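Local coordinates for protein replicative DNA helicase DnaB, 1st part (Mycobacterium tuberculosis, PDB 2R5U) that forms the N-terminal domain of a homohexameric replicative helicase that probably unwinds double-stranded DNA 5'-3' ahead of the replisome, using ATP, at residues A64-N67 with V68-I72; P81-A84 with V85-A88; R54-P57 with G58-Y61. One frame throughout, in Å; residues are numbered along the deposited sequence.

Interaction 1 (A64-N67 with V68-I72); sequences AHQN and VYDAI
N67 and D70 share a bridging water where A64-N67 runs straight into V68-I72, about two and a half turns of helix 63-77 in the all-helical N-terminal domain of DnaB. The backbone bonds are the i to i+4 set of an alpha helix: V68 N to A64 O, Y69 N to H65 O, D70 N to Q66 O and A71 N to N67 O. The Y69 bond is nearly straight, with 172° at the hydrogen, and measures 3.0 Å from Y69 N to H65 O. Side-chain van der Waals contacts follow the same spacing. V68 CG2 stands beside its own backbone N, anti to the carbonyl carbon, a rotamer that brings it to 3.2 Å from A64 O. The Y69 ring leaves the helix for the core, where it meets the F60 ring obliquely and touches M41 and V51. H65 ND1 is hydrogen-bonded to E34, tying this helix to helix 31-43. A71 and I72 turn to helix 84-93, against L91 and V87. In the water bridge, the molecule donates both protons, to N67 OD1 at 2.8 Å and to D70 OD2, also at 2.8 Å.

Interaction 2 (P81-A84 with V85-A88); sequences PADA and VTVA
T86 OG1 is gripped twice by the chain just before its helix: it donates to P81 O at 2.7 Å and accepts from D83 N at 3.0 Å. The return bond runs from T86 N to D83 OD1, 3.0 Å long and nearly straight at 170°, and the donor meets OD1 almost along its C-O bond. Together the reciprocal D83 and T86 bonds make a capping box, with D83 as N-cap of helix 84-93. The T86 hydroxyl lies between its backbone N and carbonyl carbon (chi1 60°), a rotamer that swings OG1 back toward the loop; the D83 and T86 side chains cross at about a right angle. Behind the box the helix proper begins, with V87 N bonded to D83 O at 3.0 Å and A88 N to A84 O. A82 CB packs on V87 CG2 at 3.8 Å, and V87 also touches L75 of helix 63-77. The other carboxylate oxygen, D83 OD2, is hydrogen-bonded to the hydroxyl of Y122 of the second subunit, which also packs on T86. One aspartate thus serves two purposes: OD1 caps the first turn, where the helix dipole would favour its negative charge, while OD2 engages the neighbour in the hexamer.

Interaction 3 (R54-P57 with G58-Y61); sequences RLRP and GDFY
D59 OD2 accepts from R56 N at 2.8 Å, with 166° at the hydrogen, within the loop between helix 45-52 and helix 63-77, across a type II beta turn from R56 to D59. The N-H comes in from above the carboxylate plane, 55° out of it. The turn's own bond is longer and more bent, D59 N to R56 O at 3.3 Å, so R56 is held to D59 through both its N-H and its carbonyl. G58 takes the third place of the turn with positive phi (93°), a conformation in which a CB would collide with P57 O; the proline ahead of it suits the second place. Alongside, L55 turns inward: CG sits beside its backbone N, CD2 touches D59 OD2 at 3.8 Å, and CD1 reaches the F60 ring at CE1, 3.7 Å away. Helix 119-147 backs the turn, with R134 bonded to P57 O and R133 to D59 O. The R56 guanidinium does not meet the carboxylate, its NE lying 5.6 Å from D59 OD2. The carboxylate is therefore bound by the main-chain N-H of R56; R134 makes a long, weak ion pair with D59 OD1, which may offset some of the charge.

How the interactions relate
The three contacts follow one another along the chain as 54-61, 64-72 and 81-88, all within the DnaB-like N-terminal domain. Interaction 1 lies between the others and touches both. The centres of interactions 1 and 3 are about 10 Å apart, and Y69 CD1 comes within 3.3 Å of F60 CE1, joining the residue just after the turn to helix 63-77. Toward interaction 2, about 11 Å between centres, I72 CG2 packs on A82 CB at 3.7 Å and I72 CG1 on V87 CG2 at 3.9 Å. Interactions 2 and 3 do not meet; their nearest atoms are about 12 Å apart. Of the three, interaction 2 alone touches another subunit, while interaction 3 leans on helix 119-147 of its own chain.

Interaction 1 (A64-N67 with V68-I72)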
loop_
_atom_site.group_PDB
_atom_site.type_symbol
_atom_site.label_atom_id
_atom_site.label_comp_id
_atom_site.label_asym_id
_atom_site.label_seq_id
_atom_site.Cartn_x
_atom_site.Cartn_y
_atom_site.Cartn_z
ATOM N N ALA B 64 -4.996 -22.625 -17.023
ATOM C CA ALA B 64 -4.695 -24.006 -16.629
ATOM C C ALA B 64 -3.639 -24.654 -17.543
ATOM O O ALA B 64 -2.765 -25.366 -17.060
ATOM C CB ALA B 64 -5.968 -24.860 -16.600
ATOM N N HIS B 65 -3.735 -24.390 -18.846
ATOM C CA HIS B 65 -2.800 -24.910 -19.821
ATOM C C HIS B 65 -1.404 -24.312 -19.660
ATOM O O HIS B 65 -0.430 -25.038 -19.751
ATOM C CB HIS B 65 -3.306 -24.737 -21.253
ATOM C CG HIS B 65 -4.563 -25.491 -21.541
ATOM N ND1 HIS B 65 -5.285 -25.313 -22.695
ATOM C CD2 HIS B 65 -5.222 -26.434 -20.824
ATOM C CE1 HIS B 65 -6.328 -26.123 -22.692
ATOM N NE2 HIS B 65 -6.315 -26.811 -21.564
ATOM N N GLN B 66 -1.308 -22.998 -19.409
ATOM C CA GLN B 66 -0.002 -22.380 -19.131
ATOM C C GLN B 66 0.645 -23.002 -17.902
ATOM O O GLN B 66 1.850 -23.215 -17.884
ATOM C CB GLN B 66 -0.080 -20.848 -18.935
ATOM C CG GLN B 66 1.304 -20.170 -18.995
ATOM C CD GLN B 66 1.924 -20.237 -20.378
ATOM O OE1 GLN B 66 3.008 -20.816 -20.567
ATOM N NE2 GLN B 66 1.224 -19.690 -21.366
ATOM N N ASN B 67 -0.152 -23.258 -16.873
ATOM C CA ASN B 67 0.337 -23.842 -15.622
ATOM C C ASN B 67 0.944 -25.221 -15.902
ATOM O O ASN B 67 2.034 -25.547 -15.410
ATOM C CB ASN B 67 -0.790 -24.018 -14.598
ATOM C CG ASN B 67 -1.303 -22.683 -13.993
ATOM O OD1 ASN B 67 -0.612 -21.660 -13.984
ATOM N ND2 ASN B 67 -2.512 -22.728 -13.447
ATOM N N VAL B 68 0.225 -26.031 -16.682
ATOM C CA VAL B 68 0.693 -27.380 -17.003
ATOM C C VAL B 68 2.001 -27.287 -17.783
ATOM O O VAL B 68 2.986 -27.947 -17.427
ATOM C CB VAL B 68 -0.347 -28.195 -17.782
ATOM C CG1 VAL B 68 0.248 -29.575 -18.209
ATOM C CG2 VAL B 68 -1.585 -28.386 -16.917
ATOM N N TYR B 69 2.004 -26.453 -18.821
ATOM C CA TYR B 69 3.183 -26.241 -19.646
ATOM C C TYR B 69 4.404 -25.812 -18.825
ATOM O O TYR B 69 5.504 -26.352 -19.009
ATOM C CB TYR B 69 2.877 -25.213 -20.739
ATOM C CG TYR B 69 4.028 -24.949 -21.692
ATOM C CD1 TYR B 69 4.242 -25.769 -22.791
ATOM C CD2 TYR B 69 4.900 -23.867 -21.487
ATOM C CE1 TYR B 69 5.282 -25.536 -23.662
ATOM C CE2 TYR B 69 5.951 -23.614 -22.362
ATOM C CZ TYR B 69 6.132 -24.462 -23.444
ATOM O OH TYR B 69 7.143 -24.247 -24.329
ATOM N N ASP B 70 4.203 -24.838 -17.934
ATOM C CA ASP B 70 5.289 -24.308 -17.082
ATOM C C ASP B 70 5.851 -25.396 -16.156
ATOM O O ASP B 70 7.067 -25.475 -15.959
ATOM C CB ASP B 70 4.816 -23.106 -16.238
ATOM C CG ASP B 70 4.387 -21.899 -17.080
ATOM O OD1 ASP B 70 4.606 -21.873 -18.323
ATOM O OD2 ASP B 70 3.789 -20.962 -16.482
ATOM N N ALA B 71 4.965 -26.238 -15.612
ATOM C CA ALA B 71 5.386 -27.364 -14.777
ATOM C C ALA B 71 6.244 -28.384 -15.570
ATOM O O ALA B 71 7.291 -28.831 -15.084
ATOM C CB ALA B 71 4.178 -28.046 -14.139
ATOM N N ILE B 72 5.821 -28.720 -16.787
ATOM C CA ILE B 72 6.617 -29.608 -17.664
ATOM C C ILE B 72 8.005 -28.993 -17.963
ATOM O O ILE B 72 9.040 -29.660 -17.849
ATOM C CB ILE B 72 5.878 -29.930 -18.979
ATOM C CG1 ILE B 72 4.511 -30.606 -18.707
ATOM C CG2 ILE B 72 6.737 -30.813 -19.875
ATOM C CD1 ILE B 72 3.623 -30.715 -19.992
HETATM O O HOH W 1 2.184 -21.303 -14.235
#

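Interaction 2 (P81-A84 with V85-A88)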
loop_
_atom_site.group_PDB
_atom_site.type_symbol
_atom_site.label_atom_id
_atom_site.label_comp_id
_atom_site.label_asym_id
_atom_site.label_seq_id
_atom_site.Cartn_x
_atom_site.Cartn_y
_atom_site.Cartn_z
ATOM N N PRO B 81 12.126 -36.394 -15.759
ATOM C CA PRO B 81 11.088 -36.767 -16.710
ATOM C C PRO B 81 9.758 -36.098 -16.365
ATOM O O PRO B 81 9.482 -35.832 -15.190
ATOM C CB PRO B 81 10.988 -38.290 -16.535
ATOM C CG PRO B 81 11.358 -38.521 -15.127
ATOM C CD PRO B 81 12.461 -37.512 -14.852
ATOM N N ALA B 82 8.944 -35.842 -17.379
ATOM C CA ALA B 82 7.653 -35.185 -17.190
ATOM C C ALA B 82 6.531 -36.123 -17.638
ATOM O O ALA B 82 6.171 -36.166 -18.812
ATOM C CB ALA B 82 7.625 -33.873 -17.948
ATOM N N ASP B 83 6.017 -36.915 -16.708
ATOM C CA ASP B 83 4.904 -37.801 -17.001
ATOM C C ASP B 83 3.783 -37.361 -16.065
ATOM O O ASP B 83 3.970 -36.392 -15.303
ATOM C CB ASP B 83 5.310 -39.284 -16.817
ATOM C CG ASP B 83 5.921 -39.572 -15.435
ATOM O OD1 ASP B 83 5.402 -39.042 -14.435
ATOM O OD2 ASP B 83 6.904 -40.337 -15.347
ATOM N N ALA B 84 2.644 -38.058 -16.106
ATOM C CA ALA B 84 1.489 -37.675 -15.299
ATOM C C ALA B 84 1.788 -37.532 -13.812
ATOM O O ALA B 84 1.271 -36.625 -13.164
ATOM C CB ALA B 84 0.338 -38.641 -15.512
ATOM N N VAL B 85 2.611 -38.435 -13.283
ATOM C CA VAL B 85 2.987 -38.442 -11.860
ATOM C C VAL B 85 3.915 -37.291 -11.479
ATOM O O VAL B 85 3.626 -36.566 -10.521
ATOM C CB VAL B 85 3.600 -39.833 -11.458
ATOM C CG1 VAL B 85 4.098 -39.832 -9.991
ATOM C CG2 VAL B 85 2.539 -40.940 -11.675
ATOM N N THR B 86 5.006 -37.104 -12.222
ATOM C CA THR B 86 5.989 -36.078 -11.852
ATOM C C THR B 86 5.450 -34.643 -12.081
ATOM O O THR B 86 5.801 -33.711 -11.342
ATOM C CB THR B 86 7.331 -36.243 -12.573
ATOM O OG1 THR B 86 7.128 -36.155 -14.001
ATOM C CG2 THR B 86 7.999 -37.584 -12.200
ATOM N N VAL B 87 4.567 -34.497 -13.066
ATOM C CA VAL B 87 3.944 -33.208 -13.386
ATOM C C VAL B 87 2.846 -32.822 -12.373
ATOM O O VAL B 87 2.783 -31.667 -11.955
ATOM C CB VAL B 87 3.421 -33.151 -14.852
ATOM C CG1 VAL B 87 2.584 -31.848 -15.099
ATOM C CG2 VAL B 87 4.568 -33.209 -15.838
ATOM N N ALA B 88 1.985 -33.770 -11.990
ATOM C CA ALA B 88 0.991 -33.544 -10.935
ATOM C C ALA B 88 1.639 -33.112 -9.613
ATOM O O ALA B 88 1.086 -32.275 -8.875
ATOM C CB ALA B 88 0.104 -34.796 -10.713
#

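Interaction 3 (R54-P57 with G58-Y61)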
loop_
_atom_site.group_PDB
_atom_site.type_symbol
_atom_site.label_atom_id
_atom_site.label_comp_id
_atom_site.label_asym_id
_atom_site.label_seq_id
_atom_site.Cartn_x
_atom_site.Cartn_y
_atom_site.Cartn_z
ATOM N N ARG B 54 9.042 -23.841 -30.736
ATOM C CA ARG B 54 7.988 -22.999 -31.279
ATOM C C ARG B 54 7.322 -22.077 -30.267
ATOM O O ARG B 54 6.906 -20.978 -30.620
ATOM C CB ARG B 54 6.927 -23.867 -31.940
ATOM C CG ARG B 54 7.342 -24.479 -33.246
ATOM C CD ARG B 54 6.655 -25.799 -33.372
ATOM N NE ARG B 54 6.958 -26.533 -34.602
ATOM C CZ ARG B 54 7.839 -27.531 -34.687
ATOM N NH1 ARG B 54 8.553 -27.899 -33.629
ATOM N NH2 ARG B 54 8.015 -28.160 -35.841
ATOM N N LEU B 55 7.206 -22.528 -29.024
ATOM C CA LEU B 55 6.456 -21.799 -28.017
ATOM C C LEU B 55 7.322 -21.003 -27.055
ATOM O O LEU B 55 8.465 -21.363 -26.769
ATOM C CB LEU B 55 5.528 -22.739 -27.225
ATOM C CG LEU B 55 4.452 -23.466 -28.034
ATOM C CD1 LEU B 55 3.474 -24.156 -27.130
ATOM C CD2 LEU B 55 3.733 -22.506 -28.975
ATOM N N ARG B 56 6.736 -19.919 -26.551
ATOM C CA ARG B 56 7.350 -19.047 -25.554
ATOM C C ARG B 56 6.407 -19.014 -24.350
ATOM O O ARG B 56 5.225 -19.326 -24.515
ATOM C CB ARG B 56 7.508 -17.631 -26.128
ATOM C CG ARG B 56 7.935 -17.532 -27.610
ATOM C CD ARG B 56 9.460 -17.614 -27.816
ATOM N NE ARG B 56 10.009 -18.953 -27.594
ATOM C CZ ARG B 56 10.448 -19.780 -28.550
ATOM N NH1 ARG B 56 10.446 -19.428 -29.831
ATOM N NH2 ARG B 56 10.905 -20.976 -28.208
ATOM N N PRO B 57 6.911 -18.667 -23.138
ATOM C CA PRO B 57 6.002 -18.393 -22.004
ATOM C C PRO B 57 4.865 -17.436 -22.367
ATOM O O PRO B 57 5.080 -16.451 -23.072
ATOM C CB PRO B 57 6.911 -17.752 -20.937
ATOM C CG PRO B 57 8.272 -17.564 -21.595
ATOM C CD PRO B 57 8.324 -18.544 -22.737
ATOM N N GLY B 58 3.653 -17.755 -21.918
ATOM C CA GLY B 58 2.494 -16.900 -22.172
ATOM C C GLY B 58 1.686 -17.254 -23.403
ATOM O O GLY B 58 0.613 -16.689 -23.607
ATOM N N ASP B 59 2.168 -18.206 -24.206
ATOM C CA ASP B 59 1.509 -18.572 -25.474
ATOM C C ASP B 59 0.149 -19.295 -25.338
ATOM O O ASP B 59 -0.672 -19.304 -26.268
ATOM C CB ASP B 59 2.468 -19.363 -26.368
ATOM C CG ASP B 59 3.462 -18.462 -27.134
ATOM O OD1 ASP B 59 3.326 -17.214 -27.119
ATOM O OD2 ASP B 59 4.385 -19.017 -27.760
ATOM N N PHE B 60 -0.102 -19.879 -24.179
ATOM C CA PHE B 60 -1.363 -20.587 -23.969
ATOM C C PHE B 60 -2.438 -19.583 -23.571
ATOM O O PHE B 60 -2.205 -18.766 -22.696
ATOM C CB PHE B 60 -1.193 -21.660 -22.896
ATOM C CG PHE B 60 -0.426 -22.855 -23.385
ATOM C CD1 PHE B 60 0.962 -22.850 -23.374
ATOM C CD2 PHE B 60 -1.098 -23.951 -23.931
ATOM C CE1 PHE B 60 1.684 -23.954 -23.857
ATOM C CE2 PHE B 60 -0.389 -25.053 -24.417
ATOM C CZ PHE B 60 1.011 -25.047 -24.364
ATOM N N TYR B 61 -3.586 -19.633 -24.238
ATOM C CA TYR B 61 -4.714 -18.779 -23.869
ATOM C C TYR B 61 -5.284 -19.167 -22.511
ATOM O O TYR B 61 -5.520 -18.310 -21.658
ATOM C CB TYR B 61 -5.832 -18.811 -24.924
ATOM C CG TYR B 61 -7.005 -17.928 -24.521
ATOM C CD1 TYR B 61 -8.244 -18.481 -24.215
ATOM C CD2 TYR B 61 -6.848 -16.537 -24.387
ATOM C CE1 TYR B 61 -9.321 -17.664 -23.821
ATOM C CE2 TYR B 61 -7.905 -15.713 -23.985
ATOM C CZ TYR B 61 -9.138 -16.283 -23.707
ATOM O OH TYR B 61 -10.188 -15.477 -23.317
#